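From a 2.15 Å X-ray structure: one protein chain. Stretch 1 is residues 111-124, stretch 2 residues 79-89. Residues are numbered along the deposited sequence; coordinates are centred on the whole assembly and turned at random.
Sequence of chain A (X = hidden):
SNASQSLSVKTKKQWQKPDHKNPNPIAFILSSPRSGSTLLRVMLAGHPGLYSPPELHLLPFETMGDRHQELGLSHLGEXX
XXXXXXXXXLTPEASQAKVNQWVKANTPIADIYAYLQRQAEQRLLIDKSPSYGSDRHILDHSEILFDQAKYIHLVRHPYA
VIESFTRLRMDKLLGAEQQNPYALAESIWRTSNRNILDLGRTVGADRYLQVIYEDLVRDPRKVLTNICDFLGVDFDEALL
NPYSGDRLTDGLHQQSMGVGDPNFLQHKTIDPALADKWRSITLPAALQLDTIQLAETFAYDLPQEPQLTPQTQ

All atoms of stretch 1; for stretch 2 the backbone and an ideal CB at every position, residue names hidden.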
# COMPACT_ATOMS: atom_id res chain seq x y z
N ASP A 111 -6.81 -6.35 -16.91
CA ASP A 111 -5.80 -6.91 -17.81
C ASP A 111 -4.38 -6.60 -17.36
O ASP A 111 -3.53 -7.47 -17.50
CB ASP A 111 -6.04 -6.45 -19.26
CG ASP A 111 -7.29 -7.02 -19.91
OD1 ASP A 111 -8.02 -7.78 -19.24
OD2 ASP A 111 -7.53 -6.71 -21.09
N ILE A 112 -4.14 -5.38 -16.81
CA ILE A 112 -2.83 -4.97 -16.29
C ILE A 112 -2.44 -5.84 -15.08
O ILE A 112 -1.30 -6.29 -15.01
CB ILE A 112 -2.75 -3.44 -16.00
CG1 ILE A 112 -3.24 -2.60 -17.20
CG2 ILE A 112 -1.36 -3.00 -15.57
CD1 ILE A 112 -2.42 -2.77 -18.57
N TYR A 113 -3.40 -6.11 -14.17
CA TYR A 113 -3.16 -6.99 -13.03
C TYR A 113 -2.83 -8.41 -13.50
O TYR A 113 -1.83 -8.96 -13.03
CB TYR A 113 -4.34 -6.98 -12.04
CG TYR A 113 -4.35 -5.79 -11.11
CD1 TYR A 113 -5.37 -4.84 -11.16
CD2 TYR A 113 -3.37 -5.63 -10.13
CE1 TYR A 113 -5.42 -3.77 -10.26
CE2 TYR A 113 -3.39 -4.56 -9.25
CZ TYR A 113 -4.43 -3.64 -9.30
OH TYR A 113 -4.42 -2.56 -8.44
N ALA A 114 -3.62 -8.99 -14.43
CA ALA A 114 -3.39 -10.34 -14.97
C ALA A 114 -2.03 -10.43 -15.68
O ALA A 114 -1.34 -11.46 -15.55
CB ALA A 114 -4.51 -10.74 -15.92
N TYR A 115 -1.63 -9.34 -16.35
CA TYR A 115 -0.34 -9.21 -17.02
C TYR A 115 0.79 -9.25 -15.99
O TYR A 115 1.73 -10.02 -16.16
CB TYR A 115 -0.26 -7.89 -17.80
CG TYR A 115 1.00 -7.73 -18.62
CD1 TYR A 115 1.09 -8.28 -19.90
CD2 TYR A 115 2.07 -6.98 -18.15
CE1 TYR A 115 2.24 -8.13 -20.67
CE2 TYR A 115 3.23 -6.81 -18.92
CZ TYR A 115 3.31 -7.39 -20.18
OH TYR A 115 4.42 -7.21 -20.95
N LEU A 116 0.72 -8.41 -14.96
CA LEU A 116 1.77 -8.35 -13.95
C LEU A 116 1.90 -9.67 -13.17
O LEU A 116 3.01 -10.12 -12.93
CB LEU A 116 1.63 -7.14 -13.02
CG LEU A 116 1.75 -5.74 -13.66
CD1 LEU A 116 1.28 -4.67 -12.69
CD2 LEU A 116 3.17 -5.43 -14.10
N GLN A 117 0.75 -10.36 -12.90
CA GLN A 117 0.71 -11.65 -12.22
C GLN A 117 1.44 -12.72 -13.04
O GLN A 117 2.10 -13.59 -12.46
CB GLN A 117 -0.73 -12.10 -11.97
CG GLN A 117 -1.43 -11.37 -10.82
CD GLN A 117 -2.88 -11.76 -10.78
OE1 GLN A 117 -3.58 -11.76 -11.81
NE2 GLN A 117 -3.36 -12.13 -9.60
N ARG A 118 1.33 -12.62 -14.37
CA ARG A 118 1.96 -13.48 -15.34
C ARG A 118 3.48 -13.20 -15.37
O ARG A 118 4.26 -14.15 -15.31
CB ARG A 118 1.32 -13.28 -16.74
CG ARG A 118 1.95 -14.13 -17.87
CD ARG A 118 0.98 -14.40 -19.00
NE ARG A 118 -0.02 -15.41 -18.62
CZ ARG A 118 -1.05 -15.79 -19.37
NH1 ARG A 118 -1.24 -15.26 -20.57
NH2 ARG A 118 -1.90 -16.70 -18.92
N GLN A 119 3.89 -11.92 -15.45
CA GLN A 119 5.29 -11.50 -15.50
C GLN A 119 6.02 -11.73 -14.17
O GLN A 119 7.24 -11.85 -14.16
CB GLN A 119 5.40 -10.03 -15.94
CG GLN A 119 4.84 -9.75 -17.33
CD GLN A 119 5.44 -10.64 -18.40
OE1 GLN A 119 6.67 -10.78 -18.52
NE2 GLN A 119 4.59 -11.23 -19.22
N ALA A 120 5.27 -11.81 -13.05
CA ALA A 120 5.81 -12.09 -11.71
C ALA A 120 6.09 -13.59 -11.58
O ALA A 120 6.76 -14.00 -10.64
CB ALA A 120 4.84 -11.64 -10.63
N GLU A 121 5.55 -14.39 -12.53
CA GLU A 121 5.69 -15.85 -12.63
C GLU A 121 5.03 -16.52 -11.42
O GLU A 121 3.82 -16.36 -11.22
CB GLU A 121 7.16 -16.28 -12.86
CG GLU A 121 7.37 -17.10 -14.12
CD GLU A 121 8.33 -16.50 -15.13
OE1 GLU A 121 9.51 -16.93 -15.14
OE2 GLU A 121 7.91 -15.63 -15.92
N GLN A 122 5.81 -17.22 -10.59
CA GLN A 122 5.32 -17.89 -9.39
C GLN A 122 5.16 -16.90 -8.21
O GLN A 122 4.53 -17.25 -7.21
CB GLN A 122 6.31 -19.01 -8.96
CG GLN A 122 7.13 -19.67 -10.08
CD GLN A 122 6.52 -20.91 -10.70
OE1 GLN A 122 5.41 -21.34 -10.38
NE2 GLN A 122 7.26 -21.52 -11.61
N ARG A 123 5.77 -15.70 -8.31
CA ARG A 123 5.77 -14.73 -7.21
C ARG A 123 4.43 -14.09 -6.97
O ARG A 123 3.70 -13.78 -7.91
CB ARG A 123 6.86 -13.66 -7.41
CG ARG A 123 8.25 -14.24 -7.65
CD ARG A 123 9.32 -13.18 -7.62
NE ARG A 123 9.46 -12.48 -8.89
CZ ARG A 123 10.17 -11.37 -9.05
NH1 ARG A 123 10.80 -10.82 -8.01
NH2 ARG A 123 10.26 -10.80 -10.24
N LEU A 124 4.10 -13.86 -5.69
CA LEU A 124 2.86 -13.20 -5.31
C LEU A 124 3.03 -11.70 -5.42
O LEU A 124 3.82 -11.10 -4.69
CB LEU A 124 2.42 -13.63 -3.91
CG LEU A 124 1.21 -12.88 -3.32
CD1 LEU A 124 -0.07 -13.25 -4.03
CD2 LEU A 124 1.09 -13.12 -1.82
N UNK A 79 5.58 3.87 -10.71
CA UNK A 79 5.95 2.58 -10.16
C UNK A 79 5.58 1.44 -11.10
O UNK A 79 6.20 0.37 -11.04
CB UNK A 79 5.28 2.38 -8.80
N UNK A 80 4.55 1.67 -11.97
CA UNK A 80 4.17 0.69 -12.98
C UNK A 80 5.32 0.58 -14.02
O UNK A 80 5.67 -0.54 -14.39
CB UNK A 80 2.85 1.09 -13.65
N UNK A 81 5.90 1.73 -14.43
CA UNK A 81 7.03 1.74 -15.37
C UNK A 81 8.20 0.97 -14.74
O UNK A 81 8.70 0.01 -15.35
CB UNK A 81 7.44 3.17 -15.72
N UNK A 82 8.55 1.31 -13.46
CA UNK A 82 9.61 0.68 -12.69
C UNK A 82 9.40 -0.84 -12.60
O UNK A 82 10.34 -1.60 -12.87
CB UNK A 82 9.68 1.29 -11.29
N UNK A 83 8.16 -1.27 -12.32
CA UNK A 83 7.79 -2.70 -12.27
C UNK A 83 8.12 -3.42 -13.59
O UNK A 83 8.75 -4.47 -13.57
CB UNK A 83 6.30 -2.85 -11.96
N UNK A 84 7.68 -2.84 -14.72
CA UNK A 84 7.86 -3.37 -16.08
C UNK A 84 9.35 -3.46 -16.46
O UNK A 84 9.78 -4.48 -17.01
CB UNK A 84 7.12 -2.49 -17.09
N UNK A 85 10.12 -2.39 -16.16
CA UNK A 85 11.55 -2.31 -16.35
C UNK A 85 12.18 -3.53 -15.64
O UNK A 85 12.78 -4.36 -16.31
CB UNK A 85 12.10 -0.99 -15.81
N UNK A 86 11.94 -3.67 -14.30
CA UNK A 86 12.45 -4.78 -13.49
C UNK A 86 11.98 -6.16 -13.96
O UNK A 86 12.83 -7.04 -14.15
CB UNK A 86 12.03 -4.58 -12.03
N UNK A 87 10.65 -6.37 -14.15
CA UNK A 87 10.13 -7.67 -14.57
C UNK A 87 10.59 -8.11 -15.97
O UNK A 87 10.71 -9.32 -16.22
CB UNK A 87 8.60 -7.63 -14.53
N UNK A 88 10.80 -7.16 -16.89
CA UNK A 88 11.11 -7.49 -18.28
C UNK A 88 12.46 -7.05 -18.84
O UNK A 88 12.71 -7.32 -20.02
CB UNK A 88 10.02 -6.88 -19.16
N UNK A 89 13.35 -6.45 -18.00
CA UNK A 89 14.69 -5.96 -18.35
C UNK A 89 14.60 -4.86 -19.43
O UNK A 89 15.30 -4.91 -20.46
CB UNK A 89 15.57 -7.11 -18.84

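Positions 79 to 88 form a helix whose axis approaches that of helix 111-119 to 10.8 Å, with an angle of 32° between their N-to-C directions. The CA of Leu 116 lies 8.2 Å from the CA of 84, and the CA of Gln 119 lies 6.2 Å from the CA of 87, so the backbones close toward the C-terminal end of the contact.

At 79 (phi/psi -62/-26), stretch 1 offers nothing within 5.5 Å of the ideal CB, so the choice is open; the residue is Gly 79.

At 80, CA-to-CB points toward stretch 1, yet no atom lies within 5.5 Å of the ideal CB. The gap faces the aliphatic ends of Ile 112 and Leu 116, so a branched or long apolar chain would suit. Leu 80 (chi1 t, chi2 p) spans it: its CD1 lies 4.0 Å from Ile 112 CG2 and 3.9 Å from Leu 116 CD1.

Positions 81 and 82 are out of reach and carry no constraint from stretch 1; they are Gln 81 and Arg 82.

At 83 the CB points toward stretch 1, and the ideal CB is 4.6 Å from Leu 116 CD2. A small residue fits without reaching further, though this distance alone does not exclude others. Ala 83 is found.

At 84 the CB points sideways, so only a chain that extends could meet Tyr 115 and Leu 116; leucine, methionine or isoleucine are plausible. Leu 84 (m, t) places CD2 3.8 Å from Tyr 115 CE2, at the ring edge, and 4.2 Å from Leu 116 CD2.

Position 85 is out of reach: Met 85.

At 86 a sideways CB leaves the cationic Arg 123 as the notable feature, favouring an acidic or polar chain. Asp 86 OD2 stays 4.6 Å from Arg 123 NH2, beyond a salt bridge.

At 87 the CB points toward stretch 1, with the ideal CB 4.2 Å from Gln 119 CB. Aliphatic chains of medium length would suit. Leu 87 (m, t), the residue most covered by stretch 1, puts CD1 3.9 Å from both Leu 116 CD2 and Gln 119 CB, while CD2 lies 3.4 Å from Gln 119 O and 3.5 Å from Arg 123 NH2.

At 88 the CB points toward stretch 1, and the hydroxyl of Tyr 115 invites a long acceptor such as glutamate or glutamine. Glu 88 accepts a weak hydrogen bond from Tyr 115 OH to OE2 (2.5 Å). Its OE2 is also 3.0 Å from Gln 119 OE1, but two acceptors form no hydrogen bond.

At 89, positive phi (61/50) leaves the helix, which glycine or asparagine tolerates well. Asn 89 is deposited; its side chain is out of reach of stretch 1.

Stretch 2, residues 79-89: GLQRALMDLEN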
# COMPACT_ATOMS: atom_id res chain seq x y z
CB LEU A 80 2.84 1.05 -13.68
CG LEU A 80 2.44 0.15 -14.87
CD1 LEU A 80 2.09 -1.27 -14.41
CD2 LEU A 80 1.31 0.77 -15.68
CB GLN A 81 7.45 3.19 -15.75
CG GLN A 81 6.55 3.85 -16.79
CD GLN A 81 5.32 4.54 -16.20
OE1 GLN A 81 4.71 4.09 -15.21
NE2 GLN A 81 4.91 5.67 -16.79
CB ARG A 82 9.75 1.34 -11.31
CG ARG A 82 11.03 0.99 -10.54
CD ARG A 82 12.28 1.58 -11.18
NE ARG A 82 13.51 0.93 -10.73
CZ ARG A 82 14.05 -0.14 -11.31
NH1 ARG A 82 13.46 -0.72 -12.35
NH2 ARG A 82 15.18 -0.65 -10.84
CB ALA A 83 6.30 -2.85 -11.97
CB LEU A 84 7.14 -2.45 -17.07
CG LEU A 84 5.62 -2.42 -17.04
CD1 LEU A 84 5.12 -1.30 -17.92
CD2 LEU A 84 5.04 -3.78 -17.46
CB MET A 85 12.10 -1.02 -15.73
CG MET A 85 11.92 0.19 -16.58
SD MET A 85 12.61 1.66 -15.79
CE MET A 85 14.23 1.08 -15.33
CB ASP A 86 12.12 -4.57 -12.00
CG ASP A 86 12.66 -5.67 -11.10
OD1 ASP A 86 13.90 -5.74 -10.92
OD2 ASP A 86 11.86 -6.51 -10.65
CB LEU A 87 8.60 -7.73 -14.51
CG LEU A 87 7.93 -7.70 -13.13
CD1 LEU A 87 6.46 -7.35 -13.26
CD2 LEU A 87 8.10 -9.03 -12.38
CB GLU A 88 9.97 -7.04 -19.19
CG GLU A 88 8.71 -7.86 -18.99
CD GLU A 88 7.46 -7.32 -19.67
OE1 GLU A 88 7.44 -6.13 -20.06
OE2 GLU A 88 6.49 -8.10 -19.80
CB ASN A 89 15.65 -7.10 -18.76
CG ASN A 89 15.93 -8.10 -17.67
OD1 ASN A 89 16.96 -8.03 -16.99
ND2 ASN A 89 15.05 -9.07 -17.51
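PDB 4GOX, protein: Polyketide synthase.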